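Local coordinates for protein anaphase-promoting complex subunit cut9 (Schizosaccharomyces pombe, PDB 2XPI) that serves as a TPR-repeat scaffold subunit of the anaphase-promoting complex/cyclosome, the ubiquitin ligase controlling mitosis and G1, forming homodimers and binding hcn1, at residues Q425-Y430 with M449-L454; S46-L51 with M191-I196. All blocks are in the same frame, centred on the assembly; numbering follows the deposited sequence.

Contact 1 of 2, residues Q425-Y430 with M449-L454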
ATOM      1  N   GLN A 425       4.451 -36.601 -14.169  1.00 50.18           N
ATOM      2  CA  GLN A 425       4.131 -35.290 -13.667  1.00 46.09           C
ATOM      3  C   GLN A 425       3.388 -35.402 -12.361  1.00 44.58           C
ATOM      4  O   GLN A 425       3.557 -34.548 -11.489  1.00 47.11           O
ATOM      5  CB  GLN A 425       3.342 -34.512 -14.695  1.00 46.41           C
ATOM      6  CG  GLN A 425       4.059 -34.505 -16.015  1.00 50.37           C
ATOM      7  CD  GLN A 425       3.759 -33.296 -16.842  1.00 53.52           C
ATOM      8  OE1 GLN A 425       3.951 -32.165 -16.400  1.00 53.10           O
ATOM      9  NE2 GLN A 425       3.290 -33.521 -18.065  1.00 57.77           N
ATOM     10  N   ALA A 426       2.579 -36.449 -12.208  1.00 40.95           N
ATOM     11  CA  ALA A 426       1.867 -36.648 -10.953  1.00 38.55           C
ATOM     12  C   ALA A 426       2.880 -36.869  -9.850  1.00 40.79           C
ATOM     13  O   ALA A 426       2.799 -36.240  -8.779  1.00 41.65           O
ATOM     14  CB  ALA A 426       0.936 -37.804 -11.041  1.00 39.44           C
ATOM     15  N   ILE A 427       3.842 -37.748 -10.119  1.00 40.43           N
ATOM     16  CA  ILE A 427       4.963 -37.990  -9.210  1.00 40.93           C
ATOM     17  C   ILE A 427       5.849 -36.755  -8.882  1.00 37.43           C
ATOM     18  O   ILE A 427       6.284 -36.605  -7.745  1.00 39.16           O
ATOM     19  CB  ILE A 427       5.806 -39.212  -9.683  1.00 38.07           C
ATOM     20  CG1 ILE A 427       4.990 -40.488  -9.451  1.00 41.92           C
ATOM     21  CG2 ILE A 427       7.182 -39.265  -8.976  1.00 31.93           C
ATOM     22  CD1 ILE A 427       5.237 -41.579 -10.471  1.00 44.88           C
ATOM     23  N   SER A 428       6.123 -35.881  -9.851  1.00 37.28           N
ATOM     24  CA  SER A 428       6.763 -34.595  -9.533  1.00 39.52           C
ATOM     25  C   SER A 428       5.945 -33.816  -8.512  1.00 39.63           C
ATOM     26  O   SER A 428       6.444 -33.451  -7.454  1.00 41.73           O
ATOM     27  CB  SER A 428       6.906 -33.721 -10.768  1.00 43.79           C
ATOM     28  OG  SER A 428       7.821 -34.280 -11.679  1.00 49.69           O
ATOM     29  N   ALA A 429       4.684 -33.560  -8.841  1.00 36.84           N
ATOM     30  CA  ALA A 429       3.823 -32.801  -7.964  1.00 36.43           C
ATOM     31  C   ALA A 429       3.704 -33.442  -6.585  1.00 40.99           C
ATOM     32  O   ALA A 429       3.774 -32.729  -5.593  1.00 46.19           O
ATOM     33  CB  ALA A 429       2.447 -32.575  -8.605  1.00 33.85           C
ATOM     34  N   TYR A 430       3.548 -34.767  -6.502  1.00 40.57           N
ATOM     35  CA  TYR A 430       3.441 -35.433  -5.192  1.00 39.14           C
ATOM     36  C   TYR A 430       4.748 -35.368  -4.407  1.00 41.26           C
ATOM     37  O   TYR A 430       4.734 -35.355  -3.182  1.00 41.51           O
ATOM     38  CB  TYR A 430       3.049 -36.914  -5.301  1.00 36.67           C
ATOM     39  CG  TYR A 430       1.613 -37.185  -5.644  1.00 37.05           C
ATOM     40  CD1 TYR A 430       0.572 -36.556  -4.967  1.00 35.92           C
ATOM     41  CD2 TYR A 430       1.293 -38.093  -6.654  1.00 38.26           C
ATOM     42  CE1 TYR A 430      -0.761 -36.818  -5.308  1.00 36.82           C
ATOM     43  CE2 TYR A 430      -0.019 -38.373  -6.988  1.00 38.41           C
ATOM     44  CZ  TYR A 430      -1.038 -37.736  -6.320  1.00 39.05           C
ATOM     45  OH  TYR A 430      -2.321 -38.028  -6.682  1.00 40.64           O
ATOM     46  N   MET A 449       0.458 -45.200  -4.723  1.00 42.58           N
ATOM     47  CA  MET A 449      -0.622 -45.497  -5.656  1.00 40.99           C
ATOM     48  C   MET A 449      -0.245 -45.200  -7.086  1.00 45.12           C
ATOM     49  O   MET A 449      -0.651 -45.908  -8.020  1.00 48.40           O
ATOM     50  CB  MET A 449      -1.857 -44.689  -5.300  1.00 38.44           C
ATOM     51  CG  MET A 449      -2.441 -45.055  -3.928  1.00 39.46           C
ATOM     52  SD  MET A 449      -3.754 -43.904  -3.491  1.00 54.92           S
ATOM     53  CE  MET A 449      -4.782 -44.165  -4.941  1.00 36.11           C
ATOM     54  N   GLN A 450       0.536 -44.148  -7.258  1.00 44.71           N
ATOM     55  CA  GLN A 450       0.953 -43.736  -8.579  1.00 44.23           C
ATOM     56  C   GLN A 450       2.038 -44.679  -9.096  1.00 46.36           C
ATOM     57  O   GLN A 450       2.086 -44.972 -10.295  1.00 49.04           O
ATOM     58  CB  GLN A 450       1.447 -42.288  -8.536  1.00 44.87           C
ATOM     59  CG  GLN A 450       1.297 -41.565  -9.838  1.00 47.78           C
ATOM     60  CD  GLN A 450      -0.133 -41.544 -10.296  1.00 50.17           C
ATOM     61  OE1 GLN A 450      -0.424 -41.716 -11.479  1.00 54.60           O
ATOM     62  NE2 GLN A 450      -1.042 -41.362  -9.361  1.00 48.30           N
ATOM     63  N   HIS A 451       2.906 -45.165  -8.200  1.00 44.37           N
ATOM     64  CA  HIS A 451       3.930 -46.134  -8.595  1.00 44.55           C
ATOM     65  C   HIS A 451       3.365 -47.533  -8.863  1.00 48.24           C
ATOM     66  O   HIS A 451       3.923 -48.296  -9.647  1.00 49.18           O
ATOM     67  CB  HIS A 451       5.080 -46.176  -7.597  1.00 44.22           C
ATOM     68  CG  HIS A 451       6.085 -45.078  -7.796  1.00 44.27           C
ATOM     69  ND1 HIS A 451       6.904 -45.008  -8.905  1.00 44.44           N
ATOM     70  CD2 HIS A 451       6.396 -44.003  -7.033  1.00 40.70           C
ATOM     71  CE1 HIS A 451       7.671 -43.935  -8.817  1.00 41.86           C
ATOM     72  NE2 HIS A 451       7.383 -43.310  -7.692  1.00 40.69           N
ATOM     73  N   MET A 452       2.248 -47.860  -8.230  1.00 51.15           N
ATOM     74  CA  MET A 452       1.499 -49.047  -8.616  1.00 54.90           C
ATOM     75  C   MET A 452       1.089 -48.996 -10.083  1.00 58.46           C
ATOM     76  O   MET A 452       1.268 -49.972 -10.810  1.00 60.81           O
ATOM     77  CB  MET A 452       0.270 -49.220  -7.739  1.00 53.07           C
ATOM     78  CG  MET A 452       0.591 -49.929  -6.468  1.00 54.08           C
ATOM     79  SD  MET A 452      -0.866 -50.504  -5.620  1.00106.31           S
ATOM     80  CE  MET A 452      -1.187 -49.114  -4.545  1.00 84.83           C
ATOM     81  N   GLN A 453       0.550 -47.856 -10.509  1.00 58.60           N
ATOM     82  CA  GLN A 453       0.167 -47.639 -11.903  1.00 60.19           C
ATOM     83  C   GLN A 453       1.306 -47.943 -12.863  1.00 60.46           C
ATOM     84  O   GLN A 453       1.099 -48.549 -13.904  1.00 63.50           O
ATOM     85  CB  GLN A 453      -0.246 -46.189 -12.107  1.00 62.78           C
ATOM     86  CG  GLN A 453      -1.303 -45.740 -11.165  1.00 64.75           C
ATOM     87  CD  GLN A 453      -2.583 -46.476 -11.399  1.00 69.08           C
ATOM     88  OE1 GLN A 453      -3.184 -46.357 -12.468  1.00 70.12           O
ATOM     89  NE2 GLN A 453      -3.017 -47.257 -10.405  1.00 70.99           N
ATOM     90  N   LEU A 454       2.507 -47.505 -12.519  1.00 58.05           N
ATOM     91  CA  LEU A 454       3.653 -47.700 -13.384  1.00 59.23           C
ATOM     92  C   LEU A 454       4.141 -49.145 -13.359  1.00 61.03           C
ATOM     93  O   LEU A 454       4.942 -49.557 -14.203  1.00 61.45           O
ATOM     94  CB  LEU A 454       4.791 -46.772 -12.965  1.00 59.43           C
ATOM     95  CG  LEU A 454       4.484 -45.298 -13.188  1.00 60.31           C
ATOM     96  CD1 LEU A 454       5.649 -44.421 -12.774  1.00 60.38           C
ATOM     97  CD2 LEU A 454       4.121 -45.068 -14.644  1.00 62.13           C
TER
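I427 reaches from helix 423-435 onto helix 442-454, and the two outer atoms of its long branch, CG1 and CD1, each meet the other helix. CB already points at the neighbouring helix. From there CG1 leaves anti to the carbonyl carbon and crosses the Q450 side chain obliquely, I427 CG1 lying 3.9 Å from Q450 CG. The tip, CD1, sits over one face of the H451 imidazole, offset toward the rim, at 4.0 Å from the ring centroid and 20° off its normal, a CH-pi contact. The same I427 CD1 meets L454 CD1 tip to tip at 3.7 Å. An isoleucine suits this place because its apolar arm is long enough to reach the aliphatic stem of Q450, the H451 face and L454. Beside it, the small A426 lets Q450 in close: A426 CB is 4.0 Å from Q450 CG. The amide of Q450 ends at the edge of the Y430 ring, the two planes 34° apart. Y430 also meets F446, while its OH is hydrogen-bonded to a basic side chain of another protein chain, consistent with the role of this region in binding hcn1. The two helix segments run antiparallel, at 159° with axes 10.4 Å apart: the second helix of TPR 10 packs on the first of TPR 11, the inter-repeat stacking typical of a TPR superhelix.

Contact 2 of 2, residues S46-L51 with M191-I196; sequences SQLSTL and MQDGGI
OD1 of D193 is gripped by two donors. The hydroxyl of S49 donates to it, S49 OG standing 2.8 Å from D193 OD1 on the syn lone pair, and G195 N comes in nearly along the C-O axis, 2.8 Å from D193 OD1 with an N-H...O angle of 171°. The other oxygen is held as well: S49 N donates to D193 OD2 at 2.8 Å and 169°, again syn, and T52 OG1 is hydrogen-bonded to it too. Four partners around one carboxylate are likely to keep it ionised. CG of D193 sits between its own backbone N and carbonyl carbon (chi1 65°), which turns the group both toward S49 and back onto G195 N. That return bond makes an Asx turn in the loop leading to helix 198-212, which presents the carboxylate to segment 46-51. An alanine in place of D193 would remove both acceptor oxygens and would probably let the turn loosen and segment 46-51 come away from the loop. G194 has a positive phi, where a CB would press on the preceding carbonyl, and at G195 a CB would collide with S49 OG, so both positions suit glycine. Over this bare backbone lies L51, its CD1 3.5 Å from G194 C. L48 CB flanks the carboxylate, 3.5 Å from D193 OD2. D93 and Q97 of the second subunit, in its TPR 1, bond to T50 OG1 and I196 O, consistent with the part TPR repeats 1-7 play in homodimerization.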
ATOM      1  N   SER A  46      19.270  -4.145  22.988  1.00 68.96           N
ATOM      2  CA  SER A  46      18.563  -4.961  22.018  1.00 63.98           C
ATOM      3  C   SER A  46      17.724  -5.985  22.775  1.00 60.78           C
ATOM      4  O   SER A  46      17.012  -6.787  22.183  1.00 60.33           O
ATOM      5  CB  SER A  46      19.541  -5.657  21.079  1.00 65.65           C
ATOM      6  OG  SER A  46      20.215  -6.707  21.752  1.00 68.94           O
ATOM      7  N   GLN A  47      17.825  -5.950  24.097  1.00 58.57           N
ATOM      8  CA  GLN A  47      17.035  -6.816  24.954  1.00 54.60           C
ATOM      9  C   GLN A  47      15.663  -6.215  25.184  1.00 50.78           C
ATOM     10  O   GLN A  47      14.796  -6.853  25.766  1.00 52.30           O
ATOM     11  CB  GLN A  47      17.722  -7.008  26.311  1.00 57.62           C
ATOM     12  CG  GLN A  47      19.099  -7.617  26.232  1.00 59.31           C
ATOM     13  CD  GLN A  47      19.121  -8.827  25.329  1.00 58.28           C
ATOM     14  OE1 GLN A  47      18.563  -9.874  25.658  1.00 56.71           O
ATOM     15  NE2 GLN A  47      19.750  -8.683  24.168  1.00 58.67           N
ATOM     16  N   LEU A  48      15.459  -4.980  24.747  1.00 46.74           N
ATOM     17  CA  LEU A  48      14.152  -4.369  24.923  1.00 46.33           C
ATOM     18  C   LEU A  48      13.410  -4.218  23.583  1.00 45.29           C
ATOM     19  O   LEU A  48      13.942  -4.547  22.517  1.00 43.12           O
ATOM     20  CB  LEU A  48      14.276  -3.025  25.658  1.00 48.35           C
ATOM     21  CG  LEU A  48      14.906  -3.010  27.071  1.00 50.51           C
ATOM     22  CD1 LEU A  48      15.088  -1.581  27.583  1.00 49.13           C
ATOM     23  CD2 LEU A  48      14.106  -3.845  28.075  1.00 50.28           C
ATOM     24  N   SER A  49      12.173  -3.729  23.651  1.00 45.83           N
ATOM     25  CA  SER A  49      11.349  -3.526  22.460  1.00 45.50           C
ATOM     26  C   SER A  49      10.953  -2.062  22.339  1.00 43.58           C
ATOM     27  O   SER A  49      11.507  -1.210  23.015  1.00 46.09           O
ATOM     28  CB  SER A  49      10.086  -4.388  22.533  1.00 46.36           C
ATOM     29  OG  SER A  49       9.252  -3.973  23.604  1.00 46.90           O
ATOM     30  N   THR A  50       9.989  -1.759  21.487  1.00 41.61           N
ATOM     31  CA  THR A  50       9.587  -0.373  21.340  1.00 44.39           C
ATOM     32  C   THR A  50       8.812   0.134  22.555  1.00 45.65           C
ATOM     33  O   THR A  50       8.813   1.317  22.831  1.00 46.77           O
ATOM     34  CB  THR A  50       8.793  -0.140  20.057  1.00 45.53           C
ATOM     35  OG1 THR A  50       7.626  -0.975  20.055  1.00 46.93           O
ATOM     36  CG2 THR A  50       9.661  -0.483  18.870  1.00 46.09           C
ATOM     37  N   LEU A  51       8.167  -0.763  23.288  1.00 45.10           N
ATOM     38  CA  LEU A  51       7.469  -0.363  24.494  1.00 44.86           C
ATOM     39  C   LEU A  51       8.319   0.572  25.342  1.00 48.67           C
ATOM     40  O   LEU A  51       7.804   1.530  25.908  1.00 52.58           O
ATOM     41  CB  LEU A  51       7.037  -1.590  25.300  1.00 42.28           C
ATOM     42  CG  LEU A  51       6.042  -2.498  24.569  1.00 37.55           C
ATOM     43  CD1 LEU A  51       5.502  -3.579  25.502  1.00 38.50           C
ATOM     44  CD2 LEU A  51       4.906  -1.654  23.987  1.00 33.14           C
ATOM     45  N   MET A 191      16.262  -5.919  30.926  1.00 82.35           N
ATOM     46  CA  MET A 191      15.791  -7.305  31.018  1.00 82.10           C
ATOM     47  C   MET A 191      14.562  -7.620  30.136  1.00 77.07           C
ATOM     48  O   MET A 191      14.705  -8.294  29.109  1.00 74.64           O
ATOM     49  CB  MET A 191      15.550  -7.713  32.486  1.00 85.82           C
ATOM     50  CG  MET A 191      14.472  -6.917  33.236  1.00 86.31           C
ATOM     51  SD  MET A 191      14.906  -5.194  33.534  1.00236.99           S
ATOM     52  CE  MET A 191      16.471  -5.376  34.382  1.00131.59           C
ATOM     53  N   GLN A 192      13.377  -7.140  30.536  1.00 74.50           N
ATOM     54  CA  GLN A 192      12.120  -7.379  29.796  1.00 70.03           C
ATOM     55  C   GLN A 192      11.050  -6.288  30.016  1.00 64.38           C
ATOM     56  O   GLN A 192      10.713  -5.969  31.152  1.00 66.04           O
ATOM     57  CB  GLN A 192      11.525  -8.752  30.162  1.00 72.87           C
ATOM     58  CG  GLN A 192      12.126  -9.950  29.418  1.00 74.41           C
ATOM     59  CD  GLN A 192      11.474 -11.276  29.795  1.00 76.27           C
ATOM     60  OE1 GLN A 192      10.307 -11.326  30.201  1.00 76.10           O
ATOM     61  NE2 GLN A 192      12.230 -12.358  29.660  1.00 78.13           N
ATOM     62  N   ASP A 193      10.495  -5.753  28.928  1.00 57.26           N
ATOM     63  CA  ASP A 193       9.499  -4.680  29.003  1.00 52.97           C
ATOM     64  C   ASP A 193       8.070  -5.042  28.552  1.00 49.87           C
ATOM     65  O   ASP A 193       7.155  -4.230  28.692  1.00 51.37           O
ATOM     66  CB  ASP A 193       9.975  -3.464  28.204  1.00 51.85           C
ATOM     67  CG  ASP A 193      10.077  -3.750  26.718  1.00 51.38           C
ATOM     68  OD1 ASP A 193       9.439  -4.724  26.249  1.00 50.90           O
ATOM     69  OD2 ASP A 193      10.798  -3.007  26.019  1.00 50.99           O
ATOM     70  N   GLY A 194       7.878  -6.235  27.995  1.00 45.08           N
ATOM     71  CA  GLY A 194       6.551  -6.685  27.625  1.00 41.15           C
ATOM     72  C   GLY A 194       6.407  -6.935  26.132  1.00 40.31           C
ATOM     73  O   GLY A 194       5.473  -7.615  25.705  1.00 38.86           O
ATOM     74  N   GLY A 195       7.319  -6.363  25.344  1.00 39.75           N
ATOM     75  CA  GLY A 195       7.325  -6.542  23.898  1.00 38.14           C
ATOM     76  C   GLY A 195       8.343  -7.566  23.443  1.00 36.57           C
ATOM     77  O   GLY A 195       9.017  -8.171  24.282  1.00 36.78           O
ATOM     78  N   ILE A 196       8.427  -7.780  22.127  1.00 36.47           N
ATOM     79  CA  ILE A 196       9.407  -8.691  21.508  1.00 38.34           C
ATOM     80  C   ILE A 196      10.810  -8.104  21.614  1.00 40.76           C
ATOM     81  O   ILE A 196      11.014  -6.952  21.250  1.00 42.35           O
ATOM     82  CB  ILE A 196       9.179  -8.863  19.988  1.00 37.84           C
ATOM     83  CG1 ILE A 196       7.689  -8.939  19.606  1.00 39.05           C
ATOM     84  CG2 ILE A 196      10.023 -10.019  19.439  1.00 35.59           C
ATOM     85  CD1 ILE A 196       6.925  -9.868  20.393  1.00 43.02           C
TER

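In the fold
The two contacts share no element and lie on opposite sides of the chain's centre, their centres 51 Å apart and their nearest atoms about 34 Å. Contact 1 is buried and local, joining consecutive repeats across 18 intervening residues, so its chemistry is mainly that of side chains packing between helices. Contact 2 is only partly buried and farther from the centre; it brings together two loops separated by 139 residues, and without regular structure to fix them it relies on a carboxylate bonded to backbone and hydroxyl groups. Each also reaches another chain: both segments of contact 1 touch the chain of another protein, whereas 46-51 and 191-196 meet the second copy of cut9.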